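Local structure of rRNA N-glycosidase (Bougainvillea spectabilis, 3CTK) at residues Y1-N7 against F47-T53; D82-D88 against V102-L108; T213-L219 against V230-V234. The protein belongs to the plant ribosome-inactivating proteins and folds as a single chain with a six-stranded mixed beta sheet, several helices and a small beta hairpin. All coordinates share one frame; numbering follows the deposited sequence.

Interaction 1: residues Y1-N7 against F47-T53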
loop_
_atom_site.group_PDB
_atom_site.type_symbol
_atom_site.label_atom_id
_atom_site.label_comp_id
_atom_site.label_asym_id
_atom_site.label_seq_id
_atom_site.Cartn_x
_atom_site.Cartn_y
_atom_site.Cartn_z
ATOM N N TYR A 1 3.965 17.531 5.300
ATOM C CA TYR A 1 4.137 16.222 4.608
ATOM C C TYR A 1 4.027 16.401 3.095
ATOM O O TYR A 1 3.243 17.225 2.618
ATOM C CB TYR A 1 3.070 15.234 5.098
ATOM C CG TYR A 1 3.099 15.003 6.595
ATOM C CD1 TYR A 1 1.968 15.243 7.378
ATOM C CD2 TYR A 1 4.261 14.562 7.232
ATOM C CE1 TYR A 1 1.993 15.054 8.762
ATOM C CE2 TYR A 1 4.299 14.369 8.616
ATOM C CZ TYR A 1 3.161 14.619 9.373
ATOM O OH TYR A 1 3.189 14.438 10.736
ATOM N N ASN A 2 4.815 15.639 2.343
ATOM C CA ASN A 2 4.777 15.736 0.886
ATOM C C ASN A 2 3.585 14.968 0.335
ATOM O O ASN A 2 3.074 14.053 0.982
ATOM C CB ASN A 2 6.062 15.189 0.263
ATOM C CG ASN A 2 7.299 15.940 0.719
ATOM O OD1 ASN A 2 7.257 17.149 0.952
ATOM N ND2 ASN A 2 8.414 15.227 0.834
ATOM N N THR A 3 3.156 15.342 -0.865
ATOM C CA THR A 3 2.019 14.706 -1.520
ATOM C C THR A 3 2.362 14.214 -2.923
ATOM O O THR A 3 3.071 14.886 -3.673
ATOM C CB THR A 3 0.833 15.693 -1.660
ATOM O OG1 THR A 3 0.403 16.126 -0.363
ATOM C CG2 THR A 3 -0.332 15.034 -2.382
ATOM N N VAL A 4 1.863 13.030 -3.261
ATOM C CA VAL A 4 2.043 12.455 -4.588
ATOM C C VAL A 4 0.605 12.289 -5.067
ATOM O O VAL A 4 -0.267 11.926 -4.277
ATOM C CB VAL A 4 2.753 11.086 -4.539
ATOM C CG1 VAL A 4 4.183 11.262 -4.042
ATOM C CG2 VAL A 4 1.991 10.132 -3.632
ATOM N N SER A 5 0.343 12.564 -6.340
ATOM C CA SER A 5 -1.028 12.474 -6.839
ATOM C C SER A 5 -1.259 11.505 -7.989
ATOM O O SER A 5 -0.366 11.249 -8.795
ATOM C CB SER A 5 -1.514 13.863 -7.257
ATOM O OG SER A 5 -1.449 14.777 -6.176
ATOM N N PHE A 6 -2.478 10.978 -8.053
ATOM C CA PHE A 6 -2.876 10.050 -9.100
ATOM C C PHE A 6 -4.343 10.275 -9.463
ATOM O O PHE A 6 -5.228 10.148 -8.616
ATOM C CB PHE A 6 -2.668 8.605 -8.635
ATOM C CG PHE A 6 -2.979 7.575 -9.688
ATOM C CD1 PHE A 6 -2.479 7.708 -10.981
ATOM C CD2 PHE A 6 -3.751 6.458 -9.380
ATOM C CE1 PHE A 6 -2.743 6.745 -11.954
ATOM C CE2 PHE A 6 -4.021 5.484 -10.348
ATOM C CZ PHE A 6 -3.517 5.629 -11.635
ATOM N N ASN A 7 -4.593 10.633 -10.719
ATOM C CA ASN A 7 -5.956 10.855 -11.188
ATOM C C ASN A 7 -6.398 9.590 -11.913
ATOM O O ASN A 7 -5.732 9.141 -12.847
ATOM C CB ASN A 7 -6.011 12.055 -12.135
ATOM C CG ASN A 7 -7.422 12.391 -12.561
ATOM O OD1 ASN A 7 -8.060 11.631 -13.286
ATOM N ND2 ASN A 7 -7.926 13.533 -12.100
ATOM N N PHE A 47 4.863 10.915 7.541
ATOM C CA PHE A 47 3.864 10.489 6.561
ATOM C C PHE A 47 3.982 11.108 5.179
ATOM O O PHE A 47 4.538 12.191 5.008
ATOM C CB PHE A 47 2.445 10.783 7.075
ATOM C CG PHE A 47 2.145 10.196 8.421
ATOM C CD1 PHE A 47 2.196 10.988 9.565
ATOM C CD2 PHE A 47 1.831 8.849 8.549
ATOM C CE1 PHE A 47 1.940 10.441 10.822
ATOM C CE2 PHE A 47 1.575 8.292 9.799
ATOM C CZ PHE A 47 1.630 9.091 10.939
ATOM N N VAL A 48 3.456 10.394 4.188
ATOM C CA VAL A 48 3.413 10.890 2.821
ATOM C C VAL A 48 1.936 10.808 2.462
ATOM O O VAL A 48 1.257 9.850 2.830
ATOM C CB VAL A 48 4.249 10.026 1.837
ATOM C CG1 VAL A 48 3.800 8.579 1.879
ATOM C CG2 VAL A 48 4.115 10.585 0.421
ATOM N N LEU A 49 1.431 11.823 1.772
ATOM C CA LEU A 49 0.026 11.847 1.397
ATOM C C LEU A 49 -0.163 11.481 -0.072
ATOM O O LEU A 49 0.589 11.927 -0.940
ATOM C CB LEU A 49 -0.558 13.234 1.684
ATOM C CG LEU A 49 -0.336 13.722 3.123
ATOM C CD1 LEU A 49 -0.810 15.161 3.278
ATOM C CD2 LEU A 49 -1.077 12.807 4.087
ATOM N N VAL A 50 -1.171 10.659 -0.340
ATOM C CA VAL A 50 -1.476 10.218 -1.695
ATOM C C VAL A 50 -2.871 10.708 -2.077
ATOM O O VAL A 50 -3.873 10.214 -1.564
ATOM C CB VAL A 50 -1.428 8.676 -1.792
ATOM C CG1 VAL A 50 -1.849 8.217 -3.186
ATOM C CG2 VAL A 50 -0.021 8.184 -1.477
ATOM N N ASP A 51 -2.922 11.689 -2.973
ATOM C CA ASP A 51 -4.186 12.262 -3.431
ATOM C C ASP A 51 -4.730 11.498 -4.630
ATOM O O ASP A 51 -4.152 11.546 -5.718
ATOM C CB ASP A 51 -3.990 13.731 -3.820
ATOM C CG ASP A 51 -3.893 14.649 -2.618
ATOM O OD1 ASP A 51 -3.698 14.149 -1.489
ATOM O OD2 ASP A 51 -4.007 15.880 -2.808
ATOM N N ILE A 52 -5.841 10.799 -4.428
ATOM C CA ILE A 52 -6.466 10.027 -5.499
ATOM C C ILE A 52 -7.760 10.715 -5.904
ATOM O O ILE A 52 -8.655 10.903 -5.077
ATOM C CB ILE A 52 -6.787 8.596 -5.039
ATOM C CG1 ILE A 52 -5.508 7.923 -4.530
ATOM C CG2 ILE A 52 -7.396 7.795 -6.193
ATOM C CD1 ILE A 52 -5.751 6.596 -3.839
ATOM N N THR A 53 -7.853 11.090 -7.178
ATOM C CA THR A 53 -9.034 11.775 -7.693
ATOM C C THR A 53 -9.759 10.922 -8.732
ATOM O O THR A 53 -9.136 10.366 -9.632
ATOM C CB THR A 53 -8.649 13.119 -8.339
ATOM O OG1 THR A 53 -7.928 13.918 -7.390
ATOM C CG2 THR A 53 -9.897 13.874 -8.781
HETATM O O HOH W 1 6.277 13.538 3.536
HETATM O O HOH W 2 -2.399 16.334 0.224
HETATM O O HOH W 3 -3.838 16.073 -5.738
#
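Thr3 and Leu49 open a parallel pairing in which strands 3-7 and 47-53 run 4.7 Å apart at the closest approach of their axes, with N-to-C directions 20° apart. Five backbone hydrogen bonds join them, from Leu49 N to Asn2 O (2.9 Å) through to Thr53 N to Phe6 O (3.1 Å); four of the five acceptor oxygens, all but Asn2 O, also receive a CA-H contact. At the N-terminus the Phe47 edge meets the Tyr1 face in a T-shaped pair, centroids 5.6 Å apart and planes at 85°, with Phe47 CB over the centre of that face. On the face carrying Val4, Val50 and Phe6, Val4 CG2 meets Val50 CG2 at 3.5 Å, and helix 14-25 packs against them through Phe17, which also stacks on Phe6. The other face carries Thr3, Ser5, Asn7, Asp51 and Thr53 beside Leu49. A Thr3 chi1 of -61° sets CG2 anti to the backbone N, against the Asp51 carboxylate (3.6 Å from CG), and OG1 beside N, where a water links it to Asp51 OD1; a second joins Ser5 OG to Asp51 OD2. The pairing thus separates a hydrated surface from the apolar layer between sheet and helix 14-25.

Interaction 2: residues D82-D88 against V102-L108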
loop_
_atom_site.group_PDB
_atom_site.type_symbol
_atom_site.label_atom_id
_atom_site.label_comp_id
_atom_site.label_asym_id
_atom_site.label_seq_id
_atom_site.Cartn_x
_atom_site.Cartn_y
_atom_site.Cartn_z
ATOM N N ASP A 82 -14.237 18.796 5.451
ATOM C CA ASP A 82 -13.309 17.672 5.501
ATOM C C ASP A 82 -13.681 16.705 6.612
ATOM O O ASP A 82 -14.295 17.084 7.610
ATOM C CB ASP A 82 -11.874 18.156 5.728
ATOM C CG ASP A 82 -11.338 18.973 4.568
ATOM O OD1 ASP A 82 -11.664 18.651 3.405
ATOM O OD2 ASP A 82 -10.571 19.926 4.821
ATOM N N ARG A 83 -13.308 15.447 6.423
ATOM C CA ARG A 83 -13.563 14.407 7.409
ATOM C C ARG A 83 -12.349 13.494 7.434
ATOM O O ARG A 83 -11.902 13.023 6.384
ATOM C CB ARG A 83 -14.806 13.585 7.048
ATOM C CG ARG A 83 -14.979 12.345 7.937
ATOM C CD ARG A 83 -16.312 11.648 7.707
ATOM N NE ARG A 83 -16.492 11.248 6.315
ATOM C CZ ARG A 83 -17.610 10.714 5.830
ATOM N NH1 ARG A 83 -18.651 10.517 6.631
ATOM N NH2 ARG A 83 -17.686 10.378 4.547
ATOM N N ALA A 84 -11.810 13.261 8.629
ATOM C CA ALA A 84 -10.648 12.393 8.791
ATOM C C ALA A 84 -11.130 11.031 9.262
ATOM O O ALA A 84 -11.891 10.929 10.224
ATOM C CB ALA A 84 -9.680 12.982 9.812
ATOM N N VAL A 85 -10.692 9.986 8.572
ATOM C CA VAL A 85 -11.084 8.632 8.922
ATOM C C VAL A 85 -9.819 7.834 9.203
ATOM O O VAL A 85 -8.942 7.716 8.343
ATOM C CB VAL A 85 -11.872 7.976 7.766
ATOM C CG1 VAL A 85 -12.296 6.562 8.143
ATOM C CG2 VAL A 85 -13.088 8.836 7.428
ATOM N N PHE A 86 -9.722 7.291 10.412
ATOM C CA PHE A 86 -8.544 6.521 10.792
ATOM C C PHE A 86 -8.847 5.069 11.111
ATOM O O PHE A 86 -9.899 4.745 11.654
ATOM C CB PHE A 86 -7.876 7.125 12.031
ATOM C CG PHE A 86 -7.323 8.506 11.825
ATOM C CD1 PHE A 86 -8.012 9.620 12.295
ATOM C CD2 PHE A 86 -6.094 8.690 11.193
ATOM C CE1 PHE A 86 -7.484 10.900 12.143
ATOM C CE2 PHE A 86 -5.557 9.967 11.034
ATOM C CZ PHE A 86 -6.253 11.073 11.511
ATOM N N LEU A 87 -7.903 4.199 10.776
ATOM C CA LEU A 87 -8.034 2.786 11.092
ATOM C C LEU A 87 -7.728 2.703 12.584
ATOM O O LEU A 87 -7.103 3.607 13.142
ATOM C CB LEU A 87 -7.007 1.970 10.302
ATOM C CG LEU A 87 -7.323 1.761 8.822
ATOM C CD1 LEU A 87 -6.055 1.395 8.059
ATOM C CD2 LEU A 87 -8.380 0.669 8.695
ATOM N N ASP A 88 -8.173 1.637 13.239
ATOM C CA ASP A 88 -7.903 1.483 14.662
ATOM C C ASP A 88 -6.457 1.021 14.831
ATOM O O ASP A 88 -5.856 0.469 13.905
ATOM C CB ASP A 88 -8.874 0.457 15.270
ATOM C CG ASP A 88 -8.781 0.379 16.790
ATOM O OD1 ASP A 88 -8.507 1.415 17.438
ATOM O OD2 ASP A 88 -9.005 -0.722 17.339
ATOM N N VAL A 102 -9.026 19.427 11.261
ATOM C CA VAL A 102 -10.248 18.731 10.851
ATOM C C VAL A 102 -10.897 18.147 12.110
ATOM O O VAL A 102 -10.320 17.277 12.761
ATOM C CB VAL A 102 -9.923 17.602 9.840
ATOM C CG1 VAL A 102 -11.199 16.867 9.432
ATOM C CG2 VAL A 102 -9.237 18.201 8.610
ATOM N N THR A 103 -12.093 18.629 12.450
ATOM C CA THR A 103 -12.778 18.177 13.658
ATOM C C THR A 103 -13.634 16.922 13.537
ATOM O O THR A 103 -13.878 16.245 14.538
ATOM C CB THR A 103 -13.637 19.306 14.258
ATOM O OG1 THR A 103 -14.620 19.723 13.304
ATOM C CG2 THR A 103 -12.756 20.493 14.625
ATOM N N ASN A 104 -14.108 16.619 12.332
ATOM C CA ASN A 104 -14.902 15.413 12.125
ATOM C C ASN A 104 -13.859 14.316 11.950
ATOM O O ASN A 104 -13.383 14.084 10.842
ATOM C CB ASN A 104 -15.754 15.518 10.851
ATOM C CG ASN A 104 -16.654 14.305 10.646
ATOM O OD1 ASN A 104 -16.490 13.276 11.306
ATOM N ND2 ASN A 104 -17.607 14.421 9.723
ATOM N N ARG A 105 -13.494 13.668 13.052
ATOM C CA ARG A 105 -12.487 12.611 13.028
ATOM C C ARG A 105 -13.117 11.292 13.458
ATOM O O ARG A 105 -13.696 11.180 14.538
ATOM C CB ARG A 105 -11.322 12.983 13.953
ATOM C CG ARG A 105 -10.750 14.376 13.674
ATOM C CD ARG A 105 -9.647 14.771 14.658
ATOM N NE ARG A 105 -8.342 14.176 14.357
ATOM C CZ ARG A 105 -7.532 14.578 13.378
ATOM N NH1 ARG A 105 -7.882 15.583 12.582
ATOM N NH2 ARG A 105 -6.356 13.982 13.207
ATOM N N VAL A 106 -12.999 10.294 12.595
ATOM C CA VAL A 106 -13.584 8.990 12.850
ATOM C C VAL A 106 -12.536 7.920 13.115
ATOM O O VAL A 106 -11.579 7.780 12.359
ATOM C CB VAL A 106 -14.449 8.543 11.639
ATOM C CG1 VAL A 106 -14.969 7.123 11.847
ATOM C CG2 VAL A 106 -15.607 9.513 11.444
ATOM N N THR A 107 -12.711 7.184 14.205
ATOM C CA THR A 107 -11.810 6.090 14.523
ATOM C C THR A 107 -12.628 4.840 14.250
ATOM O O THR A 107 -13.615 4.576 14.940
ATOM C CB THR A 107 -11.353 6.104 16.002
ATOM O OG1 THR A 107 -12.467 6.403 16.856
ATOM C CG2 THR A 107 -10.252 7.134 16.207
ATOM N N LEU A 108 -12.236 4.099 13.217
ATOM C CA LEU A 108 -12.930 2.877 12.828
ATOM C C LEU A 108 -12.753 1.796 13.896
ATOM O O LEU A 108 -11.840 1.868 14.719
ATOM C CB LEU A 108 -12.399 2.390 11.474
ATOM C CG LEU A 108 -12.611 3.379 10.316
ATOM C CD1 LEU A 108 -11.811 2.950 9.090
ATOM C CD2 LEU A 108 -14.100 3.466 9.998
HETATM O O HOH W 4 -14.483 18.613 9.964
HETATM O O HOH W 5 -17.140 16.782 7.767
HETATM O O HOH W 6 -19.224 11.716 9.358
#
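Arg105 reaches Phe86 because its CG lies beside the backbone N (chi1 -52°) and its chain bends at CG-CD (chi3 79°), which brings the guanidinium alongside Ala84 and Phe86 of the neighbouring strand. Phe86, also with CG beside its N, brings its ring edge to meet it: Arg105 NH2 lies 3.4 Å from Phe86 CZ, near the ring plane, with the two planes 46° apart. Ala84 CB lies over one guanidinium face, toward its rim. Arg105 NH1 donates to Val102 O at 3.0 Å, in the carbonyl plane on a lone pair, and further bonds to the backbone carbonyls of Thr95, Leu98 and Phe99 fix the group. Arg83 and Asn104 run side by side, Arg83 CD 3.7 Å from Asn104 ND2; the Arg83 guanidinium forms a salt bridge with Asp76. Near the other end Val85 CG1 packs on Leu108 CD1 at 3.8 Å, and Leu108 continues onto Ile152 and Phe156 of helix 149-168. Four backbone bonds tie the strands. Strand 81-88, helix 92-97 and strand 105-108 form a beta-alpha-beta unit, whose parallel crossover places the last strand at the edge of the mixed sheet.

Interaction 3: residues T213-L219 against V230-V234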
loop_
_atom_site.group_PDB
_atom_site.type_symbol
_atom_site.label_atom_id
_atom_site.label_comp_id
_atom_site.label_asym_id
_atom_site.label_seq_id
_atom_site.Cartn_x
_atom_site.Cartn_y
_atom_site.Cartn_z
ATOM N N THR A 213 24.400 -12.355 -2.566
ATOM C CA THR A 213 24.208 -13.477 -3.465
ATOM C C THR A 213 23.349 -14.510 -2.749
ATOM O O THR A 213 22.139 -14.579 -2.962
ATOM C CB THR A 213 25.548 -14.121 -3.897
ATOM O OG1 THR A 213 26.316 -14.470 -2.741
ATOM C CG2 THR A 213 26.347 -13.157 -4.759
ATOM N N THR A 214 23.972 -15.286 -1.874
ATOM C CA THR A 214 23.273 -16.335 -1.140
ATOM C C THR A 214 22.283 -15.866 -0.075
ATOM O O THR A 214 22.571 -14.962 0.713
ATOM C CB THR A 214 24.288 -17.280 -0.467
ATOM O OG1 THR A 214 25.153 -17.829 -1.469
ATOM C CG2 THR A 214 23.573 -18.423 0.246
ATOM N N ILE A 215 21.113 -16.502 -0.068
ATOM C CA ILE A 215 20.054 -16.230 0.906
ATOM C C ILE A 215 19.843 -17.543 1.657
ATOM O O ILE A 215 19.333 -18.512 1.088
ATOM C CB ILE A 215 18.717 -15.827 0.225
ATOM C CG1 ILE A 215 18.835 -14.424 -0.379
ATOM C CG2 ILE A 215 17.577 -15.868 1.248
ATOM C CD1 ILE A 215 17.579 -13.952 -1.106
ATOM N N ASN A 216 20.250 -17.574 2.922
ATOM C CA ASN A 216 20.122 -18.779 3.737
ATOM C C ASN A 216 19.795 -18.438 5.191
ATOM O O ASN A 216 20.468 -17.612 5.800
ATOM C CB ASN A 216 21.431 -19.574 3.685
ATOM C CG ASN A 216 21.308 -20.935 4.329
ATOM O OD1 ASN A 216 20.485 -21.749 3.921
ATOM N ND2 ASN A 216 22.129 -21.189 5.337
ATOM N N PRO A 217 18.747 -19.063 5.767
ATOM C CA PRO A 217 17.839 -20.059 5.183
ATOM C C PRO A 217 17.108 -19.482 3.980
ATOM O O PRO A 217 16.957 -18.266 3.861
ATOM C CB PRO A 217 16.874 -20.364 6.327
ATOM C CG PRO A 217 17.701 -20.105 7.549
ATOM C CD PRO A 217 18.413 -18.832 7.183
ATOM N N ALA A 218 16.636 -20.359 3.101
ATOM C CA ALA A 218 15.934 -19.931 1.898
ATOM C C ALA A 218 14.520 -19.415 2.162
ATOM O O ALA A 218 13.874 -19.800 3.133
ATOM C CB ALA A 218 15.880 -21.087 0.903
ATOM N N LEU A 219 14.046 -18.534 1.285
ATOM C CA LEU A 219 12.692 -17.998 1.394
ATOM C C LEU A 219 11.761 -18.995 0.716
ATOM O O LEU A 219 12.010 -19.408 -0.416
ATOM C CB LEU A 219 12.587 -16.653 0.683
ATOM C CG LEU A 219 13.297 -15.465 1.335
ATOM C CD1 LEU A 219 13.467 -14.359 0.302
ATOM C CD2 LEU A 219 12.493 -14.973 2.536
ATOM N N VAL A 230 11.131 -21.666 -4.196
ATOM C CA VAL A 230 12.196 -21.545 -3.204
ATOM C C VAL A 230 13.298 -20.605 -3.674
ATOM O O VAL A 230 13.961 -20.850 -4.683
ATOM C CB VAL A 230 12.796 -22.924 -2.872
ATOM C CG1 VAL A 230 13.939 -22.780 -1.880
ATOM C CG2 VAL A 230 11.712 -23.822 -2.296
ATOM N N VAL A 231 13.490 -19.529 -2.920
ATOM C CA VAL A 231 14.481 -18.516 -3.252
ATOM C C VAL A 231 15.707 -18.567 -2.347
ATOM O O VAL A 231 15.597 -18.378 -1.136
ATOM C CB VAL A 231 13.847 -17.106 -3.163
ATOM C CG1 VAL A 231 14.904 -16.031 -3.379
ATOM C CG2 VAL A 231 12.735 -16.983 -4.195
ATOM N N ASN A 232 16.873 -18.821 -2.939
ATOM C CA ASN A 232 18.115 -18.869 -2.176
ATOM C C ASN A 232 19.172 -17.943 -2.775
ATOM O O ASN A 232 20.351 -18.021 -2.432
ATOM C CB ASN A 232 18.661 -20.304 -2.094
ATOM C CG ASN A 232 18.825 -20.958 -3.455
ATOM O OD1 ASN A 232 19.029 -20.290 -4.468
ATOM N ND2 ASN A 232 18.761 -22.284 -3.476
ATOM N N LYS A 233 18.734 -17.060 -3.667
ATOM C CA LYS A 233 19.625 -16.105 -4.318
ATOM C C LYS A 233 18.946 -14.756 -4.517
ATOM O O LYS A 233 17.807 -14.685 -4.968
ATOM C CB LYS A 233 20.090 -16.655 -5.666
ATOM C CG LYS A 233 21.356 -17.489 -5.579
ATOM C CD LYS A 233 21.607 -18.308 -6.842
ATOM C CE LYS A 233 21.279 -17.544 -8.120
ATOM N NZ LYS A 233 19.805 -17.490 -8.377
ATOM N N VAL A 234 19.656 -13.685 -4.176
ATOM C CA VAL A 234 19.114 -12.342 -4.315
ATOM C C VAL A 234 18.629 -12.077 -5.738
ATOM O O VAL A 234 17.570 -11.486 -5.934
ATOM C CB VAL A 234 20.167 -11.271 -3.939
ATOM C CG1 VAL A 234 19.594 -9.878 -4.160
ATOM C CG2 VAL A 234 20.583 -11.439 -2.486
#
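A beta hairpin of strands 214-222 and 228-233 brings Ile215 and Leu219 against Asn232 and Val231, although the first strand turns a corner at Asn216 and Pro217, where the peptide bond before the proline is cis. Beyond the corner Leu219 and Val231 form an antiparallel hydrogen-bonded pair: Leu219 N to Val231 O and Val231 N to Leu219 O are both 2.9 Å. Before it, Thr214 faces Lys233 as a non-hydrogen-bonded pair, flanked by Val234 N to Thr213 O and by Ile215 N to Asn232 O. The latter, also 2.9 Å, is bent at its acceptor, with the donor 63° out of the carbonyl plane and a C=O...N angle of 116°. Ile215 makes two of the apolar contacts: CG1 beside the backbone N (chi1 -71°) and an extended end carry CD1 to within 4.1 Å of Val231 CG1, and CG1 meets Val234 CG2, the two side chains crossing at about a right angle. Ala218 CB touches Val230 CG1 at 3.8 Å. Ile215 and Leu219 rest on Ala204 of helix 198-208, Val234 contacts Ser208 of the same helix, and Val231 packs against Gln236 and Ile237 of helix 234-237.

The three contacts follow one another along the chain. Interactions 1 and 2 belong to the same six-stranded mixed sheet, where they form its two margins: strand 3-7 is outermost at one side and strand 105-108 at the other, each joined to its parallel neighbour through a beta-alpha-beta unit. Their centres are about 18 Å apart and their nearest atoms about 7 Å. Helix 92-97 and the Leu98 that follows it touch both contacts and so bridge them. Interaction 3 forms a separate two-stranded sheet, its centre about 35 Å from that of interaction 1 and about 43 Å from that of interaction 2, across the chain's centre. The large sheet is thus bordered at both edges by parallel pairs, while the hairpin near the C-terminus is a separate element.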